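PDB 3OTX: adenosine kinase, putative from Trypanosoma brucei, which probably phosphorylates adenosine and related nucleosides with ATP, using magnesium as cofactor, to give AMP and ADP in the purine salvage pathway. Local coordinates for residues A[73-78]-A[108-113]; A[148-151]-A[155-158]; A[163-168]-A[309-314]; A[191-196]-A[257-262]. The protein carries 1 engineered substitution. All coordinates share one frame; numbering follows the deposited sequence.

Contact 1 of 4, residues A[73-78]-A[108-113]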
loop_
_atom_site.group_PDB
_atom_site.type_symbol
_atom_site.label_atom_id
_atom_site.label_comp_id
_atom_site.label_asym_id
_atom_site.label_seq_id
_atom_site.Cartn_x
_atom_site.Cartn_y
_atom_site.Cartn_z
ATOM N N VAL A 73 3.834 8.229 -5.058
ATOM C CA VAL A 73 3.234 9.418 -4.439
ATOM C C VAL A 73 4.233 10.067 -3.477
ATOM O O VAL A 73 4.418 11.296 -3.542
ATOM C CB VAL A 73 1.944 9.068 -3.719
ATOM C CG1 VAL A 73 1.441 10.290 -2.902
ATOM C CG2 VAL A 73 0.879 8.637 -4.763
ATOM N N ALA A 74 4.931 9.254 -2.683
ATOM C CA ALA A 74 5.978 9.811 -1.769
ATOM C C ALA A 74 7.072 10.538 -2.538
ATOM O O ALA A 74 7.434 11.670 -2.206
ATOM C CB ALA A 74 6.559 8.700 -0.874
ATOM N N GLN A 75 7.531 9.923 -3.633
ATOM C CA GLN A 75 8.605 10.556 -4.414
ATOM C C GLN A 75 8.118 11.861 -5.059
ATOM O O GLN A 75 8.854 12.840 -5.163
ATOM C CB GLN A 75 9.124 9.545 -5.460
ATOM C CG GLN A 75 10.419 9.968 -6.207
ATOM C CD GLN A 75 11.629 10.026 -5.293
ATOM O OE1 GLN A 75 12.014 9.026 -4.637
ATOM N NE2 GLN A 75 12.160 11.237 -5.137
ATOM N N TRP A 76 6.864 11.875 -5.515
ATOM C CA TRP A 76 6.267 13.061 -6.145
ATOM C C TRP A 76 6.286 14.248 -5.182
ATOM O O TRP A 76 6.387 15.403 -5.591
ATOM C CB TRP A 76 4.805 12.772 -6.564
ATOM C CG TRP A 76 4.039 13.927 -7.145
ATOM C CD1 TRP A 76 4.229 14.506 -8.351
ATOM C CD2 TRP A 76 2.908 14.581 -6.557
ATOM N NE1 TRP A 76 3.318 15.526 -8.551
ATOM C CE2 TRP A 76 2.490 15.581 -7.455
ATOM C CE3 TRP A 76 2.215 14.413 -5.351
ATOM C CZ2 TRP A 76 1.415 16.433 -7.180
ATOM C CZ3 TRP A 76 1.142 15.260 -5.076
ATOM C CH2 TRP A 76 0.747 16.241 -5.990
ATOM N N MET A 77 6.182 13.940 -3.896
ATOM C CA MET A 77 6.206 14.988 -2.869
ATOM C C MET A 77 7.605 15.436 -2.480
ATOM O O MET A 77 7.744 16.382 -1.695
ATOM C CB MET A 77 5.522 14.489 -1.607
ATOM C CG MET A 77 4.010 14.393 -1.696
ATOM S SD MET A 77 3.176 15.959 -1.976
ATOM C CE MET A 77 3.420 16.783 -0.388
ATOM N N GLN A 78 8.629 14.740 -2.975
ATOM C CA GLN A 78 10.015 15.068 -2.653
ATOM C C GLN A 78 10.845 15.133 -3.949
ATOM O O GLN A 78 11.800 14.398 -4.117
ATOM C CB GLN A 78 10.591 14.025 -1.675
ATOM C CG GLN A 78 9.942 14.035 -0.261
ATOM C CD GLN A 78 10.217 15.313 0.522
ATOM O OE1 GLN A 78 11.061 16.101 0.146
ATOM N NE2 GLN A 78 9.466 15.529 1.607
ATOM N N GLU A 108 10.512 8.489 -12.507
ATOM C CA GLU A 108 10.067 9.362 -11.395
ATOM C C GLU A 108 11.102 9.515 -10.280
ATOM O O GLU A 108 10.915 10.349 -9.393
ATOM C CB GLU A 108 8.696 8.946 -10.876
ATOM C CG GLU A 108 7.634 9.265 -11.934
ATOM C CD GLU A 108 6.337 8.558 -11.723
ATOM O OE1 GLU A 108 6.099 8.073 -10.618
ATOM O OE2 GLU A 108 5.546 8.523 -12.686
ATOM N N GLY A 109 12.193 8.746 -10.333
ATOM C CA GLY A 109 13.276 8.893 -9.322
ATOM C C GLY A 109 13.286 7.799 -8.260
ATOM O O GLY A 109 14.051 7.888 -7.300
ATOM N N ILE A 110 12.452 6.776 -8.407
ATOM C CA ILE A 110 12.491 5.651 -7.487
ATOM C C ILE A 110 13.650 4.738 -7.862
ATOM O O ILE A 110 13.861 4.456 -9.047
ATOM C CB ILE A 110 11.158 4.875 -7.500
ATOM C CG1 ILE A 110 10.042 5.817 -6.988
ATOM C CG2 ILE A 110 11.223 3.579 -6.644
ATOM C CD1 ILE A 110 8.751 5.436 -7.441
ATOM N N VAL A 111 14.408 4.290 -6.863
ATOM C CA VAL A 111 15.405 3.257 -7.119
ATOM C C VAL A 111 14.670 1.921 -7.090
ATOM O O VAL A 111 14.028 1.563 -6.106
ATOM C CB VAL A 111 16.530 3.288 -6.069
ATOM C CG1 VAL A 111 17.534 2.151 -6.364
ATOM C CG2 VAL A 111 17.197 4.656 -6.088
ATOM N N MET A 112 14.722 1.206 -8.207
ATOM C CA MET A 112 13.962 -0.032 -8.358
ATOM C C MET A 112 14.868 -1.245 -8.175
ATOM O O MET A 112 15.479 -1.732 -9.115
ATOM C CB MET A 112 13.270 -0.063 -9.740
ATOM C CG MET A 112 12.113 0.908 -9.830
ATOM S SD MET A 112 10.718 0.445 -8.786
ATOM C CE MET A 112 9.795 -0.711 -9.837
ATOM N N ALA A 113 15.015 -1.660 -6.910
ATOM C CA ALA A 113 15.867 -2.787 -6.575
ATOM C C ALA A 113 15.076 -4.084 -6.749
ATOM O O ALA A 113 14.874 -4.863 -5.804
ATOM C CB ALA A 113 16.406 -2.631 -5.150
#

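Contact 2 of 4, residues A[148-151]-A[155-158]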
loop_
_atom_site.group_PDB
_atom_site.type_symbol
_atom_site.label_atom_id
_atom_site.label_comp_id
_atom_site.label_asym_id
_atom_site.label_seq_id
_atom_site.Cartn_x
_atom_site.Cartn_y
_atom_site.Cartn_z
ATOM N N SER A 148 14.356 -15.383 -1.379
ATOM C CA SER A 148 15.242 -15.083 -0.290
ATOM C C SER A 148 16.610 -14.718 -0.833
ATOM O O SER A 148 17.274 -13.858 -0.264
ATOM C CB SER A 148 15.338 -16.278 0.657
ATOM O OG SER A 148 14.052 -16.561 1.186
ATOM N N GLU A 149 16.994 -15.322 -1.966
ATOM C CA GLU A 149 18.284 -14.973 -2.585
ATOM C C GLU A 149 18.288 -13.475 -2.914
ATOM O O GLU A 149 19.264 -12.738 -2.621
ATOM C CB GLU A 149 18.557 -15.790 -3.856
ATOM C CG GLU A 149 18.855 -17.282 -3.637
ATOM C CD GLU A 149 17.752 -18.062 -2.895
ATOM O OE1 GLU A 149 16.532 -17.855 -3.139
ATOM O OE2 GLU A 149 18.127 -18.906 -2.053
ATOM N N HIS A 150 17.194 -12.994 -3.494
ATOM C CA HIS A 150 17.146 -11.576 -3.813
ATOM C C HIS A 150 17.175 -10.720 -2.546
ATOM O O HIS A 150 17.822 -9.677 -2.499
ATOM C CB HIS A 150 15.890 -11.244 -4.639
ATOM C CG HIS A 150 15.859 -9.821 -5.111
ATOM N ND1 HIS A 150 16.735 -9.334 -6.057
ATOM C CD2 HIS A 150 15.108 -8.758 -4.707
ATOM C CE1 HIS A 150 16.511 -8.042 -6.242
ATOM N NE2 HIS A 150 15.534 -7.667 -5.431
ATOM N N MET A 151 16.439 -11.140 -1.522
ATOM C CA MET A 151 16.425 -10.391 -0.252
ATOM C C MET A 151 17.817 -10.240 0.398
ATOM O O MET A 151 18.042 -9.278 1.123
ATOM C CB MET A 151 15.477 -11.039 0.755
ATOM C CG MET A 151 13.993 -10.981 0.344
ATOM S SD MET A 151 13.364 -9.296 0.043
ATOM C CE MET A 151 13.623 -8.533 1.636
ATOM N N ALA A 155 22.351 -5.343 -3.589
ATOM C CA ALA A 155 21.503 -4.182 -3.876
ATOM C C ALA A 155 20.403 -3.997 -2.833
ATOM O O ALA A 155 20.146 -2.869 -2.393
ATOM C CB ALA A 155 20.899 -4.281 -5.270
ATOM N N VAL A 156 19.779 -5.103 -2.424
ATOM C CA VAL A 156 18.715 -5.062 -1.413
ATOM C C VAL A 156 19.269 -4.783 0.001
ATOM O O VAL A 156 18.732 -3.968 0.732
ATOM C CB VAL A 156 17.854 -6.332 -1.462
ATOM C CG1 VAL A 156 16.786 -6.375 -0.313
ATOM C CG2 VAL A 156 17.187 -6.432 -2.858
ATOM N N VAL A 157 20.360 -5.444 0.363
ATOM C CA VAL A 157 20.929 -5.217 1.712
ATOM C C VAL A 157 21.467 -3.784 1.827
ATOM O O VAL A 157 21.297 -3.122 2.860
ATOM C CB VAL A 157 21.989 -6.270 2.057
ATOM C CG1 VAL A 157 22.672 -5.924 3.383
ATOM C CG2 VAL A 157 21.339 -7.660 2.130
ATOM N N ARG A 158 22.082 -3.296 0.753
ATOM C CA ARG A 158 22.550 -1.910 0.691
ATOM C C ARG A 158 21.386 -0.963 0.875
ATOM O O ARG A 158 21.461 -0.024 1.672
ATOM C CB ARG A 158 23.238 -1.658 -0.657
ATOM C CG ARG A 158 23.565 -0.190 -0.948
ATOM C CD ARG A 158 23.983 -0.033 -2.409
ATOM N NE ARG A 158 24.300 1.348 -2.770
ATOM C CZ ARG A 158 24.744 1.733 -3.967
ATOM N NH1 ARG A 158 24.930 0.844 -4.935
ATOM N NH2 ARG A 158 25.005 3.014 -4.199
#

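Contact 3 of 4, residues A[163-168]-A[309-314]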
loop_
_atom_site.group_PDB
_atom_site.type_symbol
_atom_site.label_atom_id
_atom_site.label_comp_id
_atom_site.label_asym_id
_atom_site.label_seq_id
_atom_site.Cartn_x
_atom_site.Cartn_y
_atom_site.Cartn_z
ATOM N N SER A 163 18.392 2.879 4.533
ATOM C CA SER A 163 17.021 3.361 4.805
ATOM C C SER A 163 16.759 3.478 6.294
ATOM O O SER A 163 17.389 2.771 7.119
ATOM C CB SER A 163 15.983 2.408 4.169
ATOM O OG SER A 163 16.173 2.365 2.762
ATOM N N ARG A 164 15.830 4.362 6.652
ATOM C CA ARG A 164 15.448 4.518 8.070
ATOM C C ARG A 164 13.954 4.328 8.296
ATOM O O ARG A 164 13.519 4.190 9.431
ATOM C CB ARG A 164 15.915 5.859 8.650
ATOM C CG ARG A 164 17.411 6.011 8.677
ATOM C CD ARG A 164 18.043 4.987 9.631
ATOM N NE ARG A 164 19.491 5.143 9.711
ATOM C CZ ARG A 164 20.367 4.495 8.932
ATOM N NH1 ARG A 164 19.946 3.617 8.001
ATOM N NH2 ARG A 164 21.668 4.733 9.106
ATOM N N ILE A 165 13.188 4.320 7.210
ATOM C CA ILE A 165 11.747 4.050 7.276
ATOM C C ILE A 165 11.463 2.881 6.315
ATOM O O ILE A 165 11.890 2.922 5.166
ATOM C CB ILE A 165 10.917 5.296 6.857
ATOM C CG1 ILE A 165 11.109 6.458 7.823
ATOM C CG2 ILE A 165 9.427 4.927 6.739
ATOM C CD1 ILE A 165 10.746 7.834 7.236
ATOM N N PHE A 166 10.800 1.847 6.824
ATOM C CA PHE A 166 10.514 0.627 6.082
ATOM C C PHE A 166 9.013 0.496 6.025
ATOM O O PHE A 166 8.348 0.483 7.066
ATOM C CB PHE A 166 11.156 -0.566 6.806
ATOM C CG PHE A 166 12.666 -0.476 6.876
ATOM C CD1 PHE A 166 13.288 0.330 7.838
ATOM C CD2 PHE A 166 13.455 -1.178 5.955
ATOM C CE1 PHE A 166 14.669 0.411 7.900
ATOM C CE2 PHE A 166 14.858 -1.074 6.012
ATOM C CZ PHE A 166 15.447 -0.290 6.983
ATOM N N TYR A 167 8.488 0.415 4.798
ATOM C CA TYR A 167 7.062 0.282 4.609
ATOM C C TYR A 167 6.783 -0.948 3.767
ATOM O O TYR A 167 7.277 -1.061 2.619
ATOM C CB TYR A 167 6.482 1.526 3.921
ATOM C CG TYR A 167 5.061 1.306 3.463
ATOM C CD1 TYR A 167 4.020 1.233 4.386
ATOM C CD2 TYR A 167 4.780 1.124 2.122
ATOM C CE1 TYR A 167 2.714 1.007 3.962
ATOM C CE2 TYR A 167 3.478 0.904 1.695
ATOM C CZ TYR A 167 2.473 0.841 2.623
ATOM O OH TYR A 167 1.187 0.620 2.186
ATOM N N PHE A 168 5.973 -1.843 4.321
ATOM C CA PHE A 168 5.481 -2.996 3.586
ATOM C C PHE A 168 3.987 -2.942 3.500
ATOM O O PHE A 168 3.333 -2.603 4.477
ATOM C CB PHE A 168 5.855 -4.292 4.303
ATOM C CG PHE A 168 7.246 -4.757 4.024
ATOM C CD1 PHE A 168 8.366 -3.954 4.326
ATOM C CD2 PHE A 168 7.454 -6.028 3.520
ATOM C CE1 PHE A 168 9.675 -4.405 4.058
ATOM C CE2 PHE A 168 8.754 -6.499 3.280
ATOM C CZ PHE A 168 9.866 -5.668 3.553
ATOM N N SER A 309 5.900 10.895 2.934
ATOM C CA SER A 309 6.676 12.068 2.493
ATOM C C SER A 309 6.877 13.092 3.612
ATOM O O SER A 309 7.918 13.750 3.668
ATOM C CB SER A 309 6.066 12.719 1.253
ATOM O OG SER A 309 4.925 13.508 1.582
ATOM N N ALA A 310 5.896 13.207 4.503
ATOM C CA ALA A 310 5.997 14.128 5.629
ATOM C C ALA A 310 6.750 13.498 6.775
ATOM O O ALA A 310 7.502 14.189 7.464
ATOM C CB ALA A 310 4.617 14.531 6.099
ATOM N N TYR A 311 6.558 12.199 6.974
ATOM C CA TYR A 311 7.206 11.505 8.090
ATOM C C TYR A 311 8.720 11.530 7.858
ATOM O O TYR A 311 9.504 11.710 8.824
ATOM C CB TYR A 311 6.675 10.044 8.243
ATOM C CG TYR A 311 7.056 9.431 9.578
ATOM C CD1 TYR A 311 6.172 9.443 10.649
ATOM C CD2 TYR A 311 8.352 8.923 9.796
ATOM C CE1 TYR A 311 6.527 8.909 11.881
ATOM C CE2 TYR A 311 8.718 8.404 11.032
ATOM C CZ TYR A 311 7.807 8.388 12.060
ATOM O OH TYR A 311 8.162 7.887 13.298
ATOM N N ALA A 312 9.123 11.359 6.592
ATOM C CA ALA A 312 10.535 11.324 6.210
ATOM C C ALA A 312 11.273 12.644 6.477
ATOM O O ALA A 312 12.497 12.644 6.584
ATOM C CB ALA A 312 10.699 10.891 4.731
ATOM N N VAL A 313 10.539 13.757 6.584
ATOM C CA VAL A 313 11.158 15.052 6.905
ATOM C C VAL A 313 10.881 15.513 8.333
ATOM O O VAL A 313 11.056 16.692 8.662
ATOM C CB VAL A 313 10.838 16.146 5.864
ATOM C CG1 VAL A 313 11.542 15.822 4.553
ATOM C CG2 VAL A 313 9.295 16.287 5.639
ATOM N N GLY A 314 10.449 14.564 9.165
ATOM C CA GLY A 314 10.322 14.758 10.607
ATOM C C GLY A 314 9.107 15.544 11.063
ATOM O O GLY A 314 9.121 16.115 12.136
#

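Contact 4 of 4, residues A[191-196]-A[257-262]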
loop_
_atom_site.group_PDB
_atom_site.type_symbol
_atom_site.label_atom_id
_atom_site.label_comp_id
_atom_site.label_asym_id
_atom_site.label_seq_id
_atom_site.Cartn_x
_atom_site.Cartn_y
_atom_site.Cartn_z
ATOM N N ASP A 191 17.856 1.499 14.026
ATOM C CA ASP A 191 17.063 2.431 14.843
ATOM C C ASP A 191 16.097 3.221 13.946
ATOM O O ASP A 191 15.988 4.449 14.065
ATOM C CB ASP A 191 17.944 3.394 15.648
ATOM C CG ASP A 191 17.165 4.118 16.740
ATOM O OD1 ASP A 191 16.195 3.530 17.261
ATOM O OD2 ASP A 191 17.518 5.262 17.075
ATOM N N GLY A 192 15.417 2.488 13.081
ATOM C CA GLY A 192 14.469 3.030 12.082
ATOM C C GLY A 192 13.057 2.768 12.553
ATOM O O GLY A 192 12.797 2.558 13.759
ATOM N N LEU A 193 12.150 2.848 11.591
ATOM C CA LEU A 193 10.725 2.624 11.789
ATOM C C LEU A 193 10.213 1.603 10.821
ATOM O O LEU A 193 10.577 1.625 9.652
ATOM C CB LEU A 193 9.961 3.921 11.544
ATOM C CG LEU A 193 9.986 4.635 12.891
ATOM C CD1 LEU A 193 10.480 6.062 12.786
ATOM C CD2 LEU A 193 8.649 4.489 13.600
ATOM N N PHE A 194 9.362 0.710 11.302
ATOM C CA PHE A 194 8.691 -0.252 10.451
ATOM C C PHE A 194 7.209 0.018 10.440
ATOM O O PHE A 194 6.593 0.151 11.504
ATOM C CB PHE A 194 8.946 -1.688 10.922
ATOM C CG PHE A 194 8.489 -2.714 9.920
ATOM C CD1 PHE A 194 9.336 -3.107 8.884
ATOM C CD2 PHE A 194 7.193 -3.206 9.960
ATOM C CE1 PHE A 194 8.921 -4.021 7.937
ATOM C CE2 PHE A 194 6.752 -4.136 8.991
ATOM C CZ PHE A 194 7.616 -4.515 7.960
ATOM N N MET A 195 6.644 0.095 9.233
ATOM C CA MET A 195 5.245 0.451 9.045
ATOM C C MET A 195 4.591 -0.538 8.103
ATOM O O MET A 195 5.194 -0.938 7.109
ATOM C CB MET A 195 5.129 1.845 8.433
ATOM C CG MET A 195 6.036 2.883 9.047
ATOM S SD MET A 195 5.905 4.398 8.112
ATOM C CE MET A 195 4.129 4.520 8.011
ATOM N N ILE A 196 3.357 -0.905 8.408
ATOM C CA ILE A 196 2.571 -1.754 7.509
ATOM C C ILE A 196 1.205 -1.151 7.280
ATOM O O ILE A 196 0.687 -0.413 8.148
ATOM C CB ILE A 196 2.371 -3.178 8.053
ATOM C CG1 ILE A 196 1.745 -3.181 9.451
ATOM C CG2 ILE A 196 3.645 -3.929 8.049
ATOM C CD1 ILE A 196 1.624 -4.560 10.030
ATOM N N GLY A 257 8.832 -2.780 20.096
ATOM C CA GLY A 257 9.682 -1.676 19.663
ATOM C C GLY A 257 9.854 -0.582 20.696
ATOM O O GLY A 257 9.288 -0.637 21.782
ATOM N N THR A 258 10.633 0.432 20.321
ATOM C CA THR A 258 10.977 1.525 21.216
ATOM C C THR A 258 10.555 2.889 20.677
ATOM O O THR A 258 10.492 3.859 21.455
ATOM C CB THR A 258 12.494 1.556 21.515
ATOM O OG1 THR A 258 13.210 1.683 20.287
ATOM C CG2 THR A 258 12.942 0.282 22.227
ATOM N N LYS A 259 10.271 2.966 19.364
ATOM C CA LYS A 259 9.880 4.249 18.736
ATOM C C LYS A 259 8.493 4.704 19.169
ATOM O O LYS A 259 8.231 5.894 19.198
ATOM C CB LYS A 259 9.909 4.184 17.199
ATOM C CG LYS A 259 11.298 4.017 16.565
ATOM C CD LYS A 259 12.145 5.274 16.684
ATOM C CE LYS A 259 13.525 5.001 16.148
ATOM N NZ LYS A 259 14.305 6.245 15.990
ATOM N N GLY A 260 7.617 3.750 19.476
ATOM C CA GLY A 260 6.266 4.029 19.962
ATOM C C GLY A 260 5.322 3.536 18.883
ATOM O O GLY A 260 5.529 3.797 17.692
ATOM N N ARG A 261 4.304 2.795 19.297
ATOM C CA ARG A 261 3.276 2.289 18.391
ATOM C C ARG A 261 2.283 3.399 18.024
ATOM O O ARG A 261 1.804 4.134 18.897
ATOM C CB ARG A 261 2.619 1.058 19.066
ATOM C CG ARG A 261 1.269 0.595 18.571
ATOM C CD ARG A 261 1.270 -0.054 17.156
ATOM N NE ARG A 261 2.110 -1.269 16.997
ATOM C CZ ARG A 261 1.909 -2.449 17.597
ATOM N NH1 ARG A 261 0.936 -2.625 18.484
ATOM N NH2 ARG A 261 2.729 -3.467 17.332
ATOM N N VAL A 262 2.012 3.534 16.723
ATOM C CA VAL A 262 1.091 4.537 16.189
ATOM C C VAL A 262 0.067 3.771 15.354
ATOM O O VAL A 262 0.435 2.860 14.603
ATOM C CB VAL A 262 1.824 5.557 15.264
ATOM C CG1 VAL A 262 0.862 6.651 14.696
ATOM C CG2 VAL A 262 3.011 6.186 15.976
HETATM O O HOH W 1 13.736 4.147 19.418
#

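Contact 1 of 4, residues A[73-78]-A[108-113]
Gln75, near the C-terminal end of helix 66-76, and Ile110, just ahead of strand 111-116, bring the two backbones closest, their CA atoms 7.0 Å apart. The contact rests largely on one side chain, that of Gln75. With its CG anti to the backbone N (chi1 -170°), the chain leaves the helix toward the other segment and then bends at chi2 (67°), laying its methylene and amide carbons against the backbone carbonyls of Glu108 and Gly109. Gln75 CG comes within 3.2 Å of Glu108 O, and Gln75 CD lies 3.8 Å from Gly109 O. At the helix side of the same chain, Gln75 CB meets Ile110 CG1 at 4.1 Å, an apolar patch next to the polar backbone. No hydrogen bond crosses between the segments: Gln75 OE1 stands 3.5 Å from Gly109 O, acceptor beside acceptor, and instead receives a weak bond from Val86 N. This is the turn from helix 96-108 into the large sheet of the ribokinase-like fold of PfkB kinases, where strand 111-116 lies between strands 91-92 and 86-89. Gly109, at phi 104°, closes the preceding helix as a Schellman motif. Ile110 also packs on Ala71 and Arg72 of helix 66-76 and on Tyr88 of the sheet. Glu108 OE1 forms a salt bridge with Arg72 NE; the side chains of Glu108 and the adenosine-binding Asn69 are about 8 Å apart.

Contact 2 of 4, residues A[148-151]-A[155-158]
Val156 packs into the bend between helices 148-151 and 154-162, two short consecutive helices of the ribokinase-like fold whose segments come closest at Met151 and Val156, 5.9 Å between CA atoms. Its CB points toward the first helix, and its two methyl groups divide the work. Val156 CG1, anti to the backbone N (chi1 175°), reaches 3.5 Å from Met151 O and 4.3 Å from Met151 CE. The other branch, Val156 CG2, sits over one face of the imidazole, 3.3 Å from His150 NE2 and 3.6 Å from His150 CD2, and the two side chains cross at about a right angle. With CG anti to its backbone N (chi1 -174°) the His150 ring is carried to the second helix, and chi2 of 69° sets how it is turned. His150 NE2 is bonded to Ala113 O, so one polar partner helps fix the ring on which the valine rests. Met151, whose CB points away from helix 154-162, curls back through three bends of the same sign and packs on Tyr11 and Gln13 of strand 10-13; Val156 touches Tyr11 as well. Met151 O accepts a hydrogen bond from Gln182 NE2, and Val157 CG2 lies 3.8 Å from this same carbonyl oxygen.

Contact 3 of 4, residues A[163-168]-A[309-314]
Arg164 NH1 donates to two carbonyl oxygens, those of Ser163 and Asp161, which hold the guanidinium over the end of helix 154-162. The bond from Arg164 NH1 to Ser163 O is 2.8 Å long with an angle of 159° at the hydrogen; the acceptor lies in the guanidinium plane, while the donor stands well above the carbonyl plane. The next residue, Ile165, makes the contact with segment 309-314. Its CG1 is anti to the carbonyl carbon (chi1 -64°), and the nearly extended chi2 sends CD1 out as the leading atom. Ile165 CD1 touches two neighbours at once: it comes 3.7 Å from Tyr311 CD2, at the ring edge and near the ring plane, and 3.6 Å from Ala312 CA, with Ala312 CB at 4.0 Å. The contact is wholly apolar and joins a parallel strand to the C-terminal end of helix 300-311 and the turn that follows, where Gly314 completes a Schellman motif. Asp301, the predicted proton acceptor, lies at the other end of that helix. Strand 165-169 runs between strands 10-13 and 193-197; Ile165 also packs on Met195, whereas Phe166 and Phe168 pack on helix 177-189.

Contact 4 of 4, residues A[191-196]-A[257-262]
Lys259 and Asp191 cross obliquely, with the ammonium group brought against both the carboxylate and the backbone carbonyl of the aspartate. Lys259 NZ donates to Asp191 O at 3.1 Å, from above the carbonyl plane and not along a lone pair, and forms a rather long salt bridge to Asp191 OD2 at 3.5 Å. The carboxylate comes round to the lysine because Asp191 CG is anti to its backbone N (chi1 -166°). Bent at chi2 (-71°) and extended beyond, the lysine chain passes Gly192 O, 3.5 Å from Lys259 CG, before Lys259 CE meets Asp191 OD1 at 3.2 Å. Leu193 lies across the root of this chain: Leu193 CD2 is 3.8 Å from Lys259 CB, so the aliphatic half is packed while the charged end reaches the exposed aspartate. A water links the two segments nearby, 2.7 Å from Thr258 OG1 and in a weak bond to Asp191 OD1. Asp191, with phi of 53°, is the C' residue of the Schellman motif ending helix 177-189, and a positive charge beside this helix end is probably favourable. Such helix-to-strand connections belong to the beta-alpha-beta crossovers of the parallel part of the mixed sheet: residues 191-192 and 257-261 lead into strands 193-197 and 262-267, which flank strand 220-224, at the end of the sheet where these parallel strands begin and away from the annotated sites.

Going from the N terminus, contact 1 closes a loop of 29 residues that holds strand 86-89 and helix 96-108. Contact 2 follows in series with a much tighter turn, and Ala113 at the end of contact 1 touches it. Contact 3 then spans 140 residues, from strand 165-169 to the end of helix 300-311, and contact 4 lies within that span, closing 60 residues of its own; none of the loops cross. Gln78 NE2 bonds to Ser309 O, joining contact 1 to contact 3, whose centres are about 12 Å apart. Neighbouring strands 165-169 and 193-197 join contacts 3 and 4 through backbone hydrogen bonds between Phe166 and both Leu193 and Met195.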